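Putative short-chain dehydrogenase/reductase (Burkholderia xenovorans, PDB 5K9Z) probably catalyses NAD- or NADP-dependent oxidation of a CH-OH group or the reverse carbonyl reduction, as other short-chain dehydrogenases/reductases do. Local coordinates at residues 47-52 with 64-69; 94-99 with 118-123. All coordinates share one frame; numbering follows the deposited sequence.

Contact 1 (47-52 with 64-69); sequences VDEHAG and FAYTDV
Phe64 packs against the first turn of helix 49-58 through Gly52 and Glu49. The contact belongs to a beta-alpha-beta unit of the Rossmann fold, strand 41-46, helix 49-58 and strand 63-66, the last an outer strand of the parallel sheet. The tight part lies at Gly52. Phe64 CG is anti to the backbone N (chi1 170°), and the ring reaches the helix backbone. Phe64 CD1 lies 3.6 Å from Gly52 CA; with no side chain at Gly52, the ring rests directly on the helix backbone. The far end of the ring meets Glu49, with Phe64 CZ 3.8 Å from Glu49 CA. Asp48 caps this helix: its OD1 accepts from Ala51 N at 3.2 Å, with the donor above the carboxylate plane.

The looser side carries Val47, Glu49 and Tyr66, all exposed to solvent. Val47 CA sits over one face of the Tyr66 ring, 4.1 Å from its centroid, in a CH-pi contact. Glu49 CG comes in at the edge of the same ring, near its plane, 3.5 Å from Tyr66 CD2. The Glu49 carboxylate is turned 77° from that ring. Asp68 meets Val47 CG1 with its CA and CB, while its OD1 bonds to Ser70 OG. The last touch is Val47 CG1, which lies 3.4 Å from Thr67 O and 3.7 Å from Asp68 CB.

Contact 2 (94-99 with 118-123); sequences NNAGFV and GVLLDG
Phe98 lies across Val119 of helix 110-138, the two side chains at about a right angle. From the base outward, Phe98 CB is 4.0 Å from Val119 CG1. With CG anti to the backbone N (chi1 -180°), Phe98 CG comes to lie beside the same methyl. Phe98 CD2 lies 3.7 Å from Val119 CG1, close to Val119 CB as well, and near the ring plane it meets Leu120 CG at 3.9 Å. Phe98 CE2 passes to Val119 CB and CG2, and the tip atom CZ lies 4.1 Å from Val119 CG2. This methyl stands over the ring face, 13° off its normal, as a CH-pi contact. The ring also packs on Phe272 of the second subunit.

Ala96 CB adds to the apolar patch, 3.8 Å from Val119 CG1. The other end is polar. One water donates to Asn94 OD1 at 2.7 Å and to Gly123 O at 2.8 Å, bridging strand end and helix. Asn94 ND2 bonds to Ser145 OG of the next strand, so both ends of the amide are engaged. Asn94, Asn95, Ala96 and Gly97 form the Asn-Asn-Ala-Gly (NNAG) motif of classical short-chain dehydrogenases/reductases, which starts at the end of the fourth strand of their Rossmann fold.

Contact 1 closes before contact 2 opens along the chain, and their centres are about 14 Å apart. Both involve strands of the same seven-stranded parallel sheet. Contact 1 joins helix 49-58 to the outer strand 63-66. Contact 2 starts at the end of strand 91-94, farther into the sheet, and reaches helix 110-138. Strands 41-46 and 17-21 lie between these two strands in the sheet order. The segments still meet directly: Val69 CG2 packs 3.9 Å from Val119 O, and Val69 CB also touches Gly123. The loop leaving strand 63-66 thus lies on helix 110-138. The two contacts are joined parts of one Rossmann-type domain.

Contact 1 (47-52 with 64-69)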
ATOM      1  N   VAL C  47     -16.449   3.772 -27.984  1.00 23.37           N
ATOM      2  CA  VAL C  47     -16.162   4.063 -29.383  1.00 25.96           C
ATOM      3  C   VAL C  47     -16.505   2.883 -30.285  1.00 26.49           C
ATOM      4  O   VAL C  47     -16.421   3.011 -31.514  1.00 28.97           O
ATOM      5  CB  VAL C  47     -14.681   4.461 -29.572  1.00 28.39           C
ATOM      6  CG1 VAL C  47     -14.378   5.723 -28.807  1.00 28.64           C
ATOM      7  CG2 VAL C  47     -13.756   3.331 -29.100  1.00 29.62           C
ATOM      8  N   ASP C  48     -16.882   1.739 -29.717  1.00 29.42           N
ATOM      9  CA  ASP C  48     -17.257   0.558 -30.500  1.00 32.32           C
ATOM     10  C   ASP C  48     -18.763   0.613 -30.743  1.00 29.13           C
ATOM     11  O   ASP C  48     -19.555   0.147 -29.920  1.00 25.95           O
ATOM     12  CB  ASP C  48     -16.839  -0.719 -29.777  1.00 25.29           C
ATOM     13  CG  ASP C  48     -17.014  -1.977 -30.631  1.00 48.64           C
ATOM     14  OD1 ASP C  48     -17.706  -1.942 -31.675  1.00 47.90           O
ATOM     15  OD2 ASP C  48     -16.440  -3.018 -30.251  1.00 52.45           O
ATOM     16  N   GLU C  49     -19.153   1.155 -31.906  1.00 28.02           N
ATOM     17  CA  GLU C  49     -20.562   1.415 -32.196  1.00 36.40           C
ATOM     18  C   GLU C  49     -21.353   0.122 -32.352  1.00 30.87           C
ATOM     19  O   GLU C  49     -22.456  -0.009 -31.810  1.00 30.79           O
ATOM     20  CB  GLU C  49     -20.693   2.273 -33.462  1.00 35.56           C
ATOM     21  CG  GLU C  49     -20.459   3.758 -33.236  1.00 54.19           C
ATOM     22  CD  GLU C  49     -20.295   4.550 -34.538  1.00 65.52           C
ATOM     23  OE1 GLU C  49     -19.435   4.191 -35.377  1.00 64.34           O
ATOM     24  OE2 GLU C  49     -21.029   5.545 -34.713  1.00 70.31           O
ATOM     25  N   HIS C  50     -20.822  -0.832 -33.114  1.00 31.27           N
ATOM     26  CA  HIS C  50     -21.563  -2.068 -33.351  1.00 37.27           C
ATOM     27  C   HIS C  50     -21.787  -2.829 -32.048  1.00 34.74           C
ATOM     28  O   HIS C  50     -22.911  -3.238 -31.740  1.00 32.04           O
ATOM     29  CB  HIS C  50     -20.838  -2.948 -34.366  1.00 45.89           C
ATOM     30  CG  HIS C  50     -21.666  -4.100 -34.844  1.00 62.30           C
ATOM     31  ND1 HIS C  50     -21.728  -5.303 -34.172  1.00 65.22           N
ATOM     32  CD2 HIS C  50     -22.497  -4.219 -35.908  1.00 67.95           C
ATOM     33  CE1 HIS C  50     -22.548  -6.119 -34.810  1.00 68.57           C
ATOM     34  NE2 HIS C  50     -23.027  -5.487 -35.866  1.00 70.75           N
ATOM     35  N   ALA C  51     -20.728  -3.024 -31.264  1.00 28.80           N
ATOM     36  CA  ALA C  51     -20.902  -3.706 -29.987  1.00 31.69           C
ATOM     37  C   ALA C  51     -21.749  -2.875 -29.030  1.00 29.36           C
ATOM     38  O   ALA C  51     -22.602  -3.419 -28.320  1.00 30.65           O
ATOM     39  CB  ALA C  51     -19.542  -4.033 -29.367  1.00 32.22           C
ATOM     40  N   GLY C  52     -21.543  -1.556 -29.014  1.00 25.23           N
ATOM     41  CA  GLY C  52     -22.296  -0.711 -28.100  1.00 25.53           C
ATOM     42  C   GLY C  52     -23.783  -0.722 -28.391  1.00 29.37           C
ATOM     43  O   GLY C  52     -24.603  -0.911 -27.488  1.00 32.02           O
ATOM     44  N   PHE C  64     -27.050   3.770 -26.290  1.00 21.60           N
ATOM     45  CA  PHE C  64     -25.634   3.898 -26.601  1.00 21.71           C
ATOM     46  C   PHE C  64     -25.311   5.346 -26.938  1.00 20.71           C
ATOM     47  O   PHE C  64     -26.112   6.031 -27.573  1.00 21.28           O
ATOM     48  CB  PHE C  64     -25.252   2.997 -27.777  1.00 28.44           C
ATOM     49  CG  PHE C  64     -23.875   3.248 -28.304  1.00 27.93           C
ATOM     50  CD1 PHE C  64     -22.767   2.813 -27.602  1.00 27.95           C
ATOM     51  CD2 PHE C  64     -23.689   3.924 -29.505  1.00 28.24           C
ATOM     52  CE1 PHE C  64     -21.489   3.043 -28.083  1.00 30.01           C
ATOM     53  CE2 PHE C  64     -22.420   4.156 -29.995  1.00 30.40           C
ATOM     54  CZ  PHE C  64     -21.314   3.718 -29.279  1.00 26.68           C
ATOM     55  N   ALA C  65     -24.152   5.821 -26.491  1.00 18.92           N
ATOM     56  CA  ALA C  65     -23.711   7.179 -26.815  1.00 20.36           C
ATOM     57  C   ALA C  65     -22.230   7.113 -27.149  1.00 24.57           C
ATOM     58  O   ALA C  65     -21.408   6.870 -26.259  1.00 23.77           O
ATOM     59  CB  ALA C  65     -23.971   8.148 -25.664  1.00 19.86           C
ATOM     60  N   TYR C  66     -21.897   7.359 -28.422  1.00 18.44           N
ATOM     61  CA  TYR C  66     -20.513   7.271 -28.870  1.00 18.21           C
ATOM     62  C   TYR C  66     -19.653   8.209 -28.039  1.00 19.58           C
ATOM     63  O   TYR C  66     -19.962   9.401 -27.919  1.00 19.29           O
ATOM     64  CB  TYR C  66     -20.403   7.632 -30.359  1.00 18.80           C
ATOM     65  CG  TYR C  66     -19.013   7.423 -30.909  1.00 24.04           C
ATOM     66  CD1 TYR C  66     -17.982   8.328 -30.638  1.00 22.66           C
ATOM     67  CD2 TYR C  66     -18.724   6.324 -31.708  1.00 26.69           C
ATOM     68  CE1 TYR C  66     -16.694   8.128 -31.144  1.00 22.71           C
ATOM     69  CE2 TYR C  66     -17.440   6.117 -32.219  1.00 30.61           C
ATOM     70  CZ  TYR C  66     -16.434   7.024 -31.931  1.00 30.30           C
ATOM     71  OH  TYR C  66     -15.166   6.818 -32.420  1.00 34.20           O
ATOM     72  N   THR C  67     -18.584   7.676 -27.447  1.00 19.30           N
ATOM     73  CA  THR C  67     -17.764   8.475 -26.533  1.00 21.34           C
ATOM     74  C   THR C  67     -16.325   7.994 -26.553  1.00 21.08           C
ATOM     75  O   THR C  67     -16.042   6.889 -26.086  1.00 18.63           O
ATOM     76  CB  THR C  67     -18.285   8.398 -25.102  1.00 20.99           C
ATOM     77  OG1 THR C  67     -19.673   8.704 -25.079  1.00 17.08           O
ATOM     78  CG2 THR C  67     -17.521   9.385 -24.230  1.00 15.98           C
ATOM     79  N   ASP C  68     -15.424   8.847 -27.023  1.00 17.33           N
ATOM     80  CA  ASP C  68     -13.988   8.685 -26.822  1.00 20.65           C
ATOM     81  C   ASP C  68     -13.610   9.498 -25.586  1.00 23.08           C
ATOM     82  O   ASP C  68     -13.554  10.733 -25.650  1.00 19.54           O
ATOM     83  CB  ASP C  68     -13.242   9.163 -28.064  1.00 23.90           C
ATOM     84  CG  ASP C  68     -11.741   9.038 -27.946  1.00 24.92           C
ATOM     85  OD1 ASP C  68     -11.209   8.859 -26.835  1.00 24.10           O
ATOM     86  OD2 ASP C  68     -11.087   9.141 -28.994  1.00 25.93           O
ATOM     87  N   VAL C  69     -13.322   8.816 -24.469  1.00 22.44           N
ATOM     88  CA  VAL C  69     -13.097   9.522 -23.209  1.00 18.26           C
ATOM     89  C   VAL C  69     -11.825  10.357 -23.216  1.00 17.51           C
ATOM     90  O   VAL C  69     -11.658  11.223 -22.348  1.00 18.34           O
ATOM     91  CB  VAL C  69     -13.071   8.570 -21.989  1.00 19.61           C
ATOM     92  CG1 VAL C  69     -14.378   7.817 -21.882  1.00 14.73           C
ATOM     93  CG2 VAL C  69     -11.887   7.602 -22.054  1.00 18.66           C
TER

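Contact 2 (94-99 with 118-123)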
ATOM      1  N   ASN C  94     -16.120   5.612 -14.744  1.00 14.06           N
ATOM      2  CA  ASN C  94     -14.990   5.900 -15.624  1.00 13.89           C
ATOM      3  C   ASN C  94     -14.226   4.606 -15.829  1.00 22.32           C
ATOM      4  O   ASN C  94     -13.458   4.190 -14.962  1.00 14.29           O
ATOM      5  CB  ASN C  94     -14.080   6.958 -15.024  1.00 15.39           C
ATOM      6  CG  ASN C  94     -14.795   8.255 -14.784  1.00 20.39           C
ATOM      7  OD1 ASN C  94     -15.379   8.822 -15.705  1.00 17.08           O
ATOM      8  ND2 ASN C  94     -14.790   8.718 -13.537  1.00 19.83           N
ATOM      9  N   ASN C  95     -14.446   3.966 -16.972  1.00 16.17           N
ATOM     10  CA  ASN C  95     -13.872   2.663 -17.263  1.00 14.02           C
ATOM     11  C   ASN C  95     -13.302   2.654 -18.676  1.00 19.24           C
ATOM     12  O   ASN C  95     -13.907   3.198 -19.608  1.00 22.31           O
ATOM     13  CB  ASN C  95     -14.929   1.566 -17.090  1.00 16.47           C
ATOM     14  CG  ASN C  95     -14.505   0.243 -17.705  1.00 24.35           C
ATOM     15  OD1 ASN C  95     -14.943  -0.113 -18.803  1.00 29.54           O
ATOM     16  ND2 ASN C  95     -13.641  -0.477 -17.014  1.00 14.40           N
ATOM     17  N   ALA C  96     -12.132   2.039 -18.834  1.00 18.93           N
ATOM     18  CA  ALA C  96     -11.537   1.858 -20.154  1.00 23.93           C
ATOM     19  C   ALA C  96     -10.822   0.519 -20.193  1.00 24.15           C
ATOM     20  O   ALA C  96     -10.040   0.206 -19.291  1.00 24.59           O
ATOM     21  CB  ALA C  96     -10.559   2.989 -20.498  1.00 25.44           C
ATOM     22  N   GLY C  97     -11.140  -0.284 -21.206  1.00 22.89           N
ATOM     23  CA  GLY C  97     -10.417  -1.512 -21.484  1.00 20.96           C
ATOM     24  C   GLY C  97      -9.232  -1.186 -22.361  1.00 26.45           C
ATOM     25  O   GLY C  97      -9.297  -1.342 -23.585  1.00 33.98           O
ATOM     26  N   PHE C  98      -8.164  -0.678 -21.757  1.00 24.61           N
ATOM     27  CA  PHE C  98      -7.105  -0.024 -22.517  1.00 27.01           C
ATOM     28  C   PHE C  98      -5.823  -0.082 -21.701  1.00 25.08           C
ATOM     29  O   PHE C  98      -5.861   0.114 -20.486  1.00 23.09           O
ATOM     30  CB  PHE C  98      -7.479   1.433 -22.827  1.00 24.46           C
ATOM     31  CG  PHE C  98      -6.432   2.178 -23.612  1.00 26.36           C
ATOM     32  CD1 PHE C  98      -6.407   2.116 -24.997  1.00 25.69           C
ATOM     33  CD2 PHE C  98      -5.468   2.937 -22.966  1.00 26.48           C
ATOM     34  CE1 PHE C  98      -5.444   2.821 -25.733  1.00 29.11           C
ATOM     35  CE2 PHE C  98      -4.496   3.627 -23.694  1.00 27.66           C
ATOM     36  CZ  PHE C  98      -4.483   3.568 -25.070  1.00 25.94           C
ATOM     37  N   VAL C  99      -4.697  -0.348 -22.363  1.00 22.19           N
ATOM     38  CA  VAL C  99      -3.405  -0.467 -21.692  1.00 24.60           C
ATOM     39  C   VAL C  99      -2.414   0.583 -22.185  1.00 19.34           C
ATOM     40  O   VAL C  99      -1.796   1.296 -21.379  1.00 19.61           O
ATOM     41  CB  VAL C  99      -2.812  -1.890 -21.853  1.00 29.31           C
ATOM     42  CG1 VAL C  99      -1.471  -1.984 -21.131  1.00 25.65           C
ATOM     43  CG2 VAL C  99      -3.777  -2.925 -21.315  1.00 31.52           C
ATOM     44  N   GLY C 118      -3.948  10.056 -21.914  1.00 16.83           N
ATOM     45  CA  GLY C 118      -5.163  10.694 -22.402  1.00 16.34           C
ATOM     46  C   GLY C 118      -6.397   9.859 -22.125  1.00 20.71           C
ATOM     47  O   GLY C 118      -7.431  10.380 -21.694  1.00 20.30           O
ATOM     48  N   VAL C 119      -6.282   8.542 -22.313  1.00 17.37           N
ATOM     49  CA  VAL C 119      -7.382   7.628 -22.044  1.00 14.93           C
ATOM     50  C   VAL C 119      -7.488   7.327 -20.544  1.00 19.42           C
ATOM     51  O   VAL C 119      -8.572   7.401 -19.948  1.00 20.13           O
ATOM     52  CB  VAL C 119      -7.202   6.328 -22.858  1.00 19.80           C
ATOM     53  CG1 VAL C 119      -8.296   5.348 -22.531  1.00 17.14           C
ATOM     54  CG2 VAL C 119      -7.118   6.605 -24.399  1.00 23.32           C
ATOM     55  N   LEU C 120      -6.377   6.923 -19.923  1.00 14.15           N
ATOM     56  CA  LEU C 120      -6.449   6.344 -18.587  1.00 13.49           C
ATOM     57  C   LEU C 120      -6.514   7.379 -17.478  1.00 14.41           C
ATOM     58  O   LEU C 120      -6.958   7.046 -16.370  1.00 16.64           O
ATOM     59  CB  LEU C 120      -5.265   5.397 -18.352  1.00 16.52           C
ATOM     60  CG  LEU C 120      -5.250   4.156 -19.265  1.00 18.73           C
ATOM     61  CD1 LEU C 120      -4.069   3.219 -18.974  1.00 14.35           C
ATOM     62  CD2 LEU C 120      -6.553   3.379 -19.170  1.00 15.36           C
ATOM     63  N   LEU C 121      -6.043   8.596 -17.722  1.00 15.40           N
ATOM     64  CA  LEU C 121      -6.043   9.642 -16.704  1.00 18.45           C
ATOM     65  C   LEU C 121      -6.893  10.836 -17.119  1.00 17.29           C
ATOM     66  O   LEU C 121      -7.815  11.206 -16.381  1.00 17.60           O
ATOM     67  CB  LEU C 121      -4.601  10.093 -16.400  1.00 15.17           C
ATOM     68  CG  LEU C 121      -4.458  11.307 -15.471  1.00 18.27           C
ATOM     69  CD1 LEU C 121      -5.214  11.093 -14.161  1.00 19.11           C
ATOM     70  CD2 LEU C 121      -2.983  11.600 -15.198  1.00 18.38           C
ATOM     71  N   ASP C 122      -6.619  11.448 -18.284  1.00 13.92           N
ATOM     72  CA  ASP C 122      -7.409  12.609 -18.692  1.00 15.08           C
ATOM     73  C   ASP C 122      -8.881  12.243 -18.773  1.00 20.11           C
ATOM     74  O   ASP C 122      -9.745  13.004 -18.319  1.00 17.30           O
ATOM     75  CB  ASP C 122      -6.938  13.137 -20.051  1.00 18.10           C
ATOM     76  CG  ASP C 122      -5.505  13.634 -20.038  1.00 25.77           C
ATOM     77  OD1 ASP C 122      -4.948  13.901 -18.957  1.00 23.37           O
ATOM     78  OD2 ASP C 122      -4.908  13.692 -21.133  1.00 32.37           O
ATOM     79  N   GLY C 123      -9.175  11.057 -19.321  1.00 14.04           N
ATOM     80  CA  GLY C 123     -10.557  10.615 -19.437  1.00 20.04           C
ATOM     81  C   GLY C 123     -11.261  10.519 -18.094  1.00 22.66           C
ATOM     82  O   GLY C 123     -12.467  10.777 -17.986  1.00 19.00           O
TER
HETATM   83  O   HOH W   1     -14.700   9.098 -18.345  1.00 13.82           O